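Local atomic coordinates of ADP-ribosylating toxin CARDS (Mycoplasma pneumoniae, PDB entry 4TLV), a protein that transfers ADP-ribose from NAD(+) to multiple target proteins and causes vacuolation of mammalian cells, acting as the main virulence factor of its bacterium. Residues R76-D86 / A144-A154. Numbering follows the deposited sequence.
Sequences RRAYLYEIRAD and ANVRSAWLVDA. With SO4 (sulfate ion), chain G.
E82 OE1 is gripped by R147 through two N-H groups. The main bond comes from R147 NE at 2.8 Å. It lies in the guanidinium plane but meets OE1 from above the carboxylate plane. R147 NH2 adds a weak bond to the same oxygen. Both side chains start anti to their backbone N (chi1 175° for E82, -177° for R147) and run side by side. A bend at chi3 of R147 turns NH1 and NH2 to a sulfate ion, probably from the crystallisation liquor. R8 also binds this sulfate.

The pairing rests on a classic beta bulge. R147 and S148 both face E82, and R147 N bonds to E82 O while E82 N bonds to S148 O. The bulge interrupts antiparallel strands 76-84 and 146-154, neighbours in the five-stranded antiparallel sheet of the mART domain. L80 N donates a hydrogen bond to W150 O at 2.8 Å, one of the regular backbone bonds of the pair.

On the face with E82, the edge of the W150 indole meets E82 CB through CZ3 (3.8 Å). W150 CE3 also touches L80 CD2, and the two side chains lie side by side. On the other face, Y81 CE1 packs on A149 CB at 3.6 Å, under helix 18-24. Y81 OH bonds to R16 O.

Just past the bulge, N145 ND2 spends both hydrogens in its amide plane, on R84 O (2.9 Å) and D86 OD2 (3.0 Å). These two bonds fix the rotation of the amide. D86 OD1 bonds to H88.

The sulfate sits against two arginines, and E82 would offset part of the positive charge of R147 while holding its guanidinium in place.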
ATOM      1  N   ARG A  76     -16.937 -18.780   9.762  1.00 33.69           N
ATOM      2  CA  ARG A  76     -15.682 -18.738   9.039  1.00 28.04           C
ATOM      3  C   ARG A  76     -14.533 -18.512  10.020  1.00 22.21           C
ATOM      4  O   ARG A  76     -14.497 -17.488  10.702  1.00 19.76           O
ATOM      5  CB  ARG A  76     -15.780 -17.619   8.014  1.00 29.12           C
ATOM      6  CG  ARG A  76     -14.560 -17.420   7.198  1.00 27.90           C
ATOM      7  CD  ARG A  76     -14.715 -16.142   6.415  1.00 28.46           C
ATOM      8  NE  ARG A  76     -15.516 -16.328   5.213  1.00 27.18           N
ATOM      9  CZ  ARG A  76     -15.958 -15.322   4.462  1.00 29.23           C
ATOM     10  NH1 ARG A  76     -15.687 -14.054   4.816  1.00 18.74           N
ATOM     11  NH2 ARG A  76     -16.661 -15.585   3.366  1.00 25.99           N
ATOM     12  N   ARG A  77     -13.637 -19.498  10.117  1.00 20.58           N
ATOM     13  CA  ARG A  77     -12.497 -19.480  11.045  1.00 21.09           C
ATOM     14  C   ARG A  77     -11.206 -19.947  10.368  1.00 19.31           C
ATOM     15  O   ARG A  77     -11.237 -20.779   9.470  1.00 20.07           O
ATOM     16  CB  ARG A  77     -12.748 -20.404  12.241  1.00 23.53           C
ATOM     17  CG  ARG A  77     -13.723 -19.882  13.280  1.00 31.55           C
ATOM     18  CD  ARG A  77     -13.728 -20.787  14.521  1.00 40.03           C
ATOM     19  NE  ARG A  77     -14.551 -20.228  15.593  1.00 47.00           N
ATOM     20  CZ  ARG A  77     -15.492 -20.901  16.254  1.00 55.72           C
ATOM     21  NH1 ARG A  77     -15.734 -22.176  15.968  1.00 51.96           N
ATOM     22  NH2 ARG A  77     -16.192 -20.299  17.210  1.00 48.90           N
ATOM     23  N   ALA A  78     -10.074 -19.416  10.821  1.00 15.94           N
ATOM     24  CA  ALA A  78      -8.767 -19.749  10.243  1.00 15.32           C
ATOM     25  C   ALA A  78      -7.718 -19.325  11.252  1.00 18.61           C
ATOM     26  O   ALA A  78      -8.065 -18.957  12.377  1.00 16.04           O
ATOM     27  CB  ALA A  78      -8.560 -19.001   8.915  1.00 16.20           C
ATOM     28  N   TYR A  79      -6.440 -19.394  10.873  1.00 14.55           N
ATOM     29  CA  TYR A  79      -5.371 -18.981  11.772  1.00 12.07           C
ATOM     30  C   TYR A  79      -4.465 -17.968  11.119  1.00 15.44           C
ATOM     31  O   TYR A  79      -4.135 -18.098   9.949  1.00 12.34           O
ATOM     32  CB  TYR A  79      -4.551 -20.180  12.225  1.00 14.54           C
ATOM     33  CG  TYR A  79      -5.396 -21.136  13.014  1.00 18.57           C
ATOM     34  CD1 TYR A  79      -5.574 -20.958  14.376  1.00 17.70           C
ATOM     35  CD2 TYR A  79      -6.063 -22.178  12.386  1.00 18.90           C
ATOM     36  CE1 TYR A  79      -6.368 -21.812  15.107  1.00 27.72           C
ATOM     37  CE2 TYR A  79      -6.870 -23.034  13.105  1.00 23.31           C
ATOM     38  CZ  TYR A  79      -7.014 -22.847  14.468  1.00 26.47           C
ATOM     39  OH  TYR A  79      -7.810 -23.705  15.195  1.00 34.46           O
ATOM     40  N   LEU A  80      -4.088 -16.954  11.882  1.00 13.54           N
ATOM     41  CA  LEU A  80      -3.098 -15.985  11.429  1.00 15.06           C
ATOM     42  C   LEU A  80      -1.760 -16.444  11.961  1.00 17.50           C
ATOM     43  O   LEU A  80      -1.600 -16.616  13.169  1.00 14.89           O
ATOM     44  CB  LEU A  80      -3.411 -14.609  11.991  1.00 14.94           C
ATOM     45  CG  LEU A  80      -2.346 -13.521  11.795  1.00 17.75           C
ATOM     46  CD1 LEU A  80      -2.270 -13.128  10.320  1.00 16.91           C
ATOM     47  CD2 LEU A  80      -2.697 -12.327  12.648  1.00 15.52           C
ATOM     48  N   TYR A  81      -0.804 -16.652  11.061  1.00 13.57           N
ATOM     49  CA  TYR A  81       0.536 -17.052  11.462  1.00 10.54           C
ATOM     50  C   TYR A  81       1.544 -15.927  11.318  1.00 15.79           C
ATOM     51  O   TYR A  81       1.566 -15.225  10.302  1.00 12.59           O
ATOM     52  CB  TYR A  81       0.997 -18.225  10.613  1.00 14.26           C
ATOM     53  CG  TYR A  81       0.198 -19.456  10.893  1.00 11.94           C
ATOM     54  CD1 TYR A  81       0.475 -20.238  12.011  1.00 12.28           C
ATOM     55  CD2 TYR A  81      -0.849 -19.836  10.066  1.00 12.56           C
ATOM     56  CE1 TYR A  81      -0.259 -21.371  12.280  1.00 14.91           C
ATOM     57  CE2 TYR A  81      -1.599 -20.969  10.340  1.00 14.32           C
ATOM     58  CZ  TYR A  81      -1.292 -21.732  11.443  1.00 13.16           C
ATOM     59  OH  TYR A  81      -2.020 -22.862  11.733  1.00 18.21           O
ATOM     60  N   GLU A  82       2.390 -15.789  12.335  1.00 13.84           N
ATOM     61  CA  GLU A  82       3.484 -14.830  12.336  1.00 13.30           C
ATOM     62  C   GLU A  82       4.767 -15.594  12.026  1.00 11.06           C
ATOM     63  O   GLU A  82       5.099 -16.554  12.720  1.00 15.30           O
ATOM     64  CB  GLU A  82       3.584 -14.182  13.713  1.00 13.31           C
ATOM     65  CG  GLU A  82       4.771 -13.250  13.874  1.00 15.42           C
ATOM     66  CD  GLU A  82       4.845 -12.676  15.283  1.00 18.40           C
ATOM     67  OE1 GLU A  82       5.118 -13.444  16.218  1.00 19.05           O
ATOM     68  OE2 GLU A  82       4.613 -11.470  15.442  1.00 28.14           O
ATOM     69  N   ILE A  83       5.485 -15.168  10.984  1.00  9.67           N
ATOM     70  CA  ILE A  83       6.562 -15.954  10.398  1.00 10.71           C
ATOM     71  C   ILE A  83       7.823 -15.098  10.279  1.00 11.40           C
ATOM     72  O   ILE A  83       7.793 -14.043   9.644  1.00 11.55           O
ATOM     73  CB  ILE A  83       6.161 -16.422   8.969  1.00 12.74           C
ATOM     74  CG1 ILE A  83       4.827 -17.186   8.985  1.00 11.66           C
ATOM     75  CG2 ILE A  83       7.283 -17.223   8.309  1.00 10.22           C
ATOM     76  CD1 ILE A  83       4.164 -17.319   7.597  1.00 14.52           C
ATOM     77  N   ARG A  84       8.926 -15.552  10.879  1.00 11.02           N
ATOM     78  CA  ARG A  84      10.187 -14.832  10.777  1.00 10.93           C
ATOM     79  C   ARG A  84      10.680 -14.955   9.348  1.00 11.79           C
ATOM     80  O   ARG A  84      10.786 -16.056   8.817  1.00 10.74           O
ATOM     81  CB  ARG A  84      11.254 -15.378  11.753  1.00 10.70           C
ATOM     82  CG  ARG A  84      12.622 -14.703  11.648  1.00 10.22           C
ATOM     83  CD  ARG A  84      13.657 -15.279  12.672  1.00 13.01           C
ATOM     84  NE  ARG A  84      13.532 -16.733  12.795  1.00 11.49           N
ATOM     85  CZ  ARG A  84      13.988 -17.607  11.902  1.00 14.80           C
ATOM     86  NH1 ARG A  84      14.642 -17.187  10.816  1.00 11.26           N
ATOM     87  NH2 ARG A  84      13.781 -18.907  12.088  1.00 13.58           N
ATOM     88  N   ALA A  85      10.988 -13.817   8.737  1.00 11.65           N
ATOM     89  CA  ALA A  85      11.482 -13.786   7.360  1.00 10.21           C
ATOM     90  C   ALA A  85      12.997 -13.990   7.301  1.00 11.62           C
ATOM     91  O   ALA A  85      13.710 -13.634   8.228  1.00 10.98           O
ATOM     92  CB  ALA A  85      11.114 -12.473   6.708  1.00  9.86           C
ATOM     93  N   ASP A  86      13.475 -14.563   6.199  1.00 10.52           N
ATOM     94  CA  ASP A  86      14.909 -14.780   6.007  1.00 11.33           C
ATOM     95  C   ASP A  86      15.235 -14.563   4.523  1.00 11.02           C
ATOM     96  O   ASP A  86      14.389 -14.071   3.785  1.00  9.22           O
ATOM     97  CB  ASP A  86      15.347 -16.170   6.518  1.00 11.99           C
ATOM     98  CG  ASP A  86      14.643 -17.329   5.787  1.00 13.35           C
ATOM     99  OD1 ASP A  86      14.325 -17.177   4.591  1.00 14.47           O
ATOM    100  OD2 ASP A  86      14.443 -18.411   6.398  1.00 12.05           O
ATOM    101  N   ALA A 144      10.465 -24.032  11.773  1.00 13.17           N
ATOM    102  CA  ALA A 144      11.301 -23.187  12.621  1.00 14.13           C
ATOM    103  C   ALA A 144      11.139 -21.674  12.403  1.00 13.83           C
ATOM    104  O   ALA A 144      11.489 -20.896  13.292  1.00 13.67           O
ATOM    105  CB  ALA A 144      12.782 -23.593  12.501  1.00 18.79           C
ATOM    106  N   ASN A 145      10.617 -21.265  11.242  1.00 12.28           N
ATOM    107  CA  ASN A 145      10.341 -19.845  10.981  1.00 11.89           C
ATOM    108  C   ASN A 145       9.044 -19.353  11.644  1.00 12.77           C
ATOM    109  O   ASN A 145       8.844 -18.151  11.792  1.00 12.00           O
ATOM    110  CB  ASN A 145      10.225 -19.558   9.467  1.00 11.13           C
ATOM    111  CG  ASN A 145      11.562 -19.611   8.745  1.00 15.44           C
ATOM    112  OD1 ASN A 145      12.154 -20.800   8.669  1.00 12.99           O
ATOM    113  ND2 ASN A 145      12.047 -18.587   8.237  1.00 14.61           N
ATOM    114  N   VAL A 146       8.152 -20.272  12.006  1.00 11.91           N
ATOM    115  CA  VAL A 146       6.804 -19.873  12.424  1.00 12.96           C
ATOM    116  C   VAL A 146       6.779 -19.634  13.932  1.00 14.51           C
ATOM    117  O   VAL A 146       6.966 -20.568  14.725  1.00 13.58           O
ATOM    118  CB  VAL A 146       5.745 -20.930  12.027  1.00 12.68           C
ATOM    119  CG1 VAL A 146       4.334 -20.451  12.391  1.00 12.35           C
ATOM    120  CG2 VAL A 146       5.821 -21.229  10.530  1.00 11.94           C
ATOM    121  N   ARG A 147       6.603 -18.381  14.333  1.00 10.10           N
ATOM    122  CA  ARG A 147       6.719 -18.055  15.748  1.00 13.92           C
ATOM    123  C   ARG A 147       5.413 -18.214  16.508  1.00 16.87           C
ATOM    124  O   ARG A 147       5.410 -18.748  17.618  1.00 14.97           O
ATOM    125  CB  ARG A 147       7.267 -16.641  15.971  1.00 14.25           C
ATOM    126  CG  ARG A 147       7.463 -16.306  17.470  1.00 15.74           C
ATOM    127  CD  ARG A 147       8.329 -15.062  17.700  1.00 15.66           C
ATOM    128  NE  ARG A 147       7.555 -13.824  17.554  1.00 14.47           N
ATOM    129  CZ  ARG A 147       7.983 -12.636  17.958  1.00 16.45           C
ATOM    130  NH1 ARG A 147       9.181 -12.519  18.536  1.00 17.65           N
ATOM    131  NH2 ARG A 147       7.222 -11.566  17.795  1.00 15.39           N
ATOM    132  N   SER A 148       4.316 -17.736  15.921  1.00 13.70           N
ATOM    133  CA  SER A 148       3.049 -17.622  16.659  1.00 16.17           C
ATOM    134  C   SER A 148       1.848 -17.858  15.758  1.00 15.26           C
ATOM    135  O   SER A 148       1.956 -17.798  14.531  1.00 14.37           O
ATOM    136  CB  SER A 148       2.914 -16.219  17.270  1.00 18.37           C
ATOM    137  OG  SER A 148       4.092 -15.842  17.964  1.00 28.31           O
ATOM    138  N   ALA A 149       0.695 -18.098  16.376  1.00 16.42           N
ATOM    139  CA  ALA A 149      -0.573 -18.158  15.654  1.00 16.17           C
ATOM    140  C   ALA A 149      -1.692 -17.570  16.509  1.00 18.48           C
ATOM    141  O   ALA A 149      -1.614 -17.615  17.737  1.00 15.30           O
ATOM    142  CB  ALA A 149      -0.900 -19.580  15.285  1.00 15.30           C
ATOM    143  N   TRP A 150      -2.707 -16.996  15.850  1.00 14.60           N
ATOM    144  CA  TRP A 150      -3.938 -16.545  16.505  1.00 18.53           C
ATOM    145  C   TRP A 150      -5.123 -17.105  15.742  1.00 17.99           C
ATOM    146  O   TRP A 150      -5.112 -17.142  14.514  1.00 14.57           O
ATOM    147  CB  TRP A 150      -4.091 -15.020  16.457  1.00 14.92           C
ATOM    148  CG  TRP A 150      -3.063 -14.249  17.170  1.00 18.46           C
ATOM    149  CD1 TRP A 150      -3.167 -13.697  18.411  1.00 21.93           C
ATOM    150  CD2 TRP A 150      -1.759 -13.923  16.691  1.00 21.39           C
ATOM    151  NE1 TRP A 150      -2.005 -13.039  18.736  1.00 22.22           N
ATOM    152  CE2 TRP A 150      -1.124 -13.164  17.692  1.00 21.87           C
ATOM    153  CE3 TRP A 150      -1.069 -14.186  15.501  1.00 19.86           C
ATOM    154  CZ2 TRP A 150       0.171 -12.672  17.549  1.00 24.91           C
ATOM    155  CZ3 TRP A 150       0.216 -13.703  15.362  1.00 21.57           C
ATOM    156  CH2 TRP A 150       0.822 -12.954  16.381  1.00 22.72           C
ATOM    157  N   LEU A 151      -6.159 -17.523  16.462  1.00 15.85           N
ATOM    158  CA  LEU A 151      -7.418 -17.882  15.822  1.00 16.33           C
ATOM    159  C   LEU A 151      -8.059 -16.611  15.276  1.00 17.11           C
ATOM    160  O   LEU A 151      -8.139 -15.606  15.978  1.00 17.30           O
ATOM    161  CB  LEU A 151      -8.360 -18.541  16.838  1.00 18.59           C
ATOM    162  CG  LEU A 151      -9.771 -18.819  16.328  1.00 25.62           C
ATOM    163  CD1 LEU A 151      -9.761 -19.834  15.188  1.00 23.49           C
ATOM    164  CD2 LEU A 151     -10.665 -19.293  17.472  1.00 30.45           C
ATOM    165  N   VAL A 152      -8.491 -16.630  14.021  1.00 17.00           N
ATOM    166  CA  VAL A 152      -9.188 -15.460  13.485  1.00 16.59           C
ATOM    167  C   VAL A 152     -10.544 -15.897  12.984  1.00 16.17           C
ATOM    168  O   VAL A 152     -10.726 -17.046  12.595  1.00 17.36           O
ATOM    169  CB  VAL A 152      -8.418 -14.769  12.345  1.00 17.09           C
ATOM    170  CG1 VAL A 152      -7.026 -14.369  12.818  1.00 17.07           C
ATOM    171  CG2 VAL A 152      -8.326 -15.678  11.136  1.00 18.35           C
ATOM    172  N   ASP A 153     -11.503 -14.983  13.011  1.00 20.04           N
ATOM    173  CA  ASP A 153     -12.819 -15.287  12.471  1.00 18.37           C
ATOM    174  C   ASP A 153     -13.390 -14.089  11.719  1.00 19.01           C
ATOM    175  O   ASP A 153     -12.928 -12.949  11.875  1.00 18.02           O
ATOM    176  CB  ASP A 153     -13.775 -15.797  13.567  1.00 21.32           C
ATOM    177  CG  ASP A 153     -14.019 -14.772  14.664  1.00 26.72           C
ATOM    178  OD1 ASP A 153     -13.807 -13.572  14.422  1.00 28.70           O
ATOM    179  OD2 ASP A 153     -14.452 -15.163  15.769  1.00 33.20           O
ATOM    180  N   ALA A 154     -14.363 -14.365  10.865  1.00 15.96           N
ATOM    181  CA  ALA A 154     -15.046 -13.311  10.144  1.00 13.94           C
ATOM    182  C   ALA A 154     -16.461 -13.274  10.696  1.00 17.44           C
ATOM    183  O   ALA A 154     -17.105 -14.316  10.788  1.00 17.50           O
ATOM    184  CB  ALA A 154     -15.066 -13.619   8.662  1.00 17.38           C
TER
HETATM  185  S   SO4 G 601      10.007  -8.782  18.269  0.96 17.37           S
HETATM  186  O1  SO4 G 601      10.646 -10.009  18.740  0.96 15.69           O
HETATM  187  O2  SO4 G 601      10.301  -7.652  19.168  0.96 15.75           O
HETATM  188  O3  SO4 G 601      10.530  -8.467  16.944  0.96 20.84           O
HETATM  189  O4  SO4 G 601       8.546  -8.986  18.221  0.96 19.20           O
HETATM  190  O   HOH W   1     -17.724 -16.532  12.275  1.00 30.27           O
HETATM  191  O   HOH W   2     -14.548 -17.583  16.936  1.00 36.42           O
HETATM  192  O   HOH W   3      14.501 -20.963  10.096  1.00 14.56           O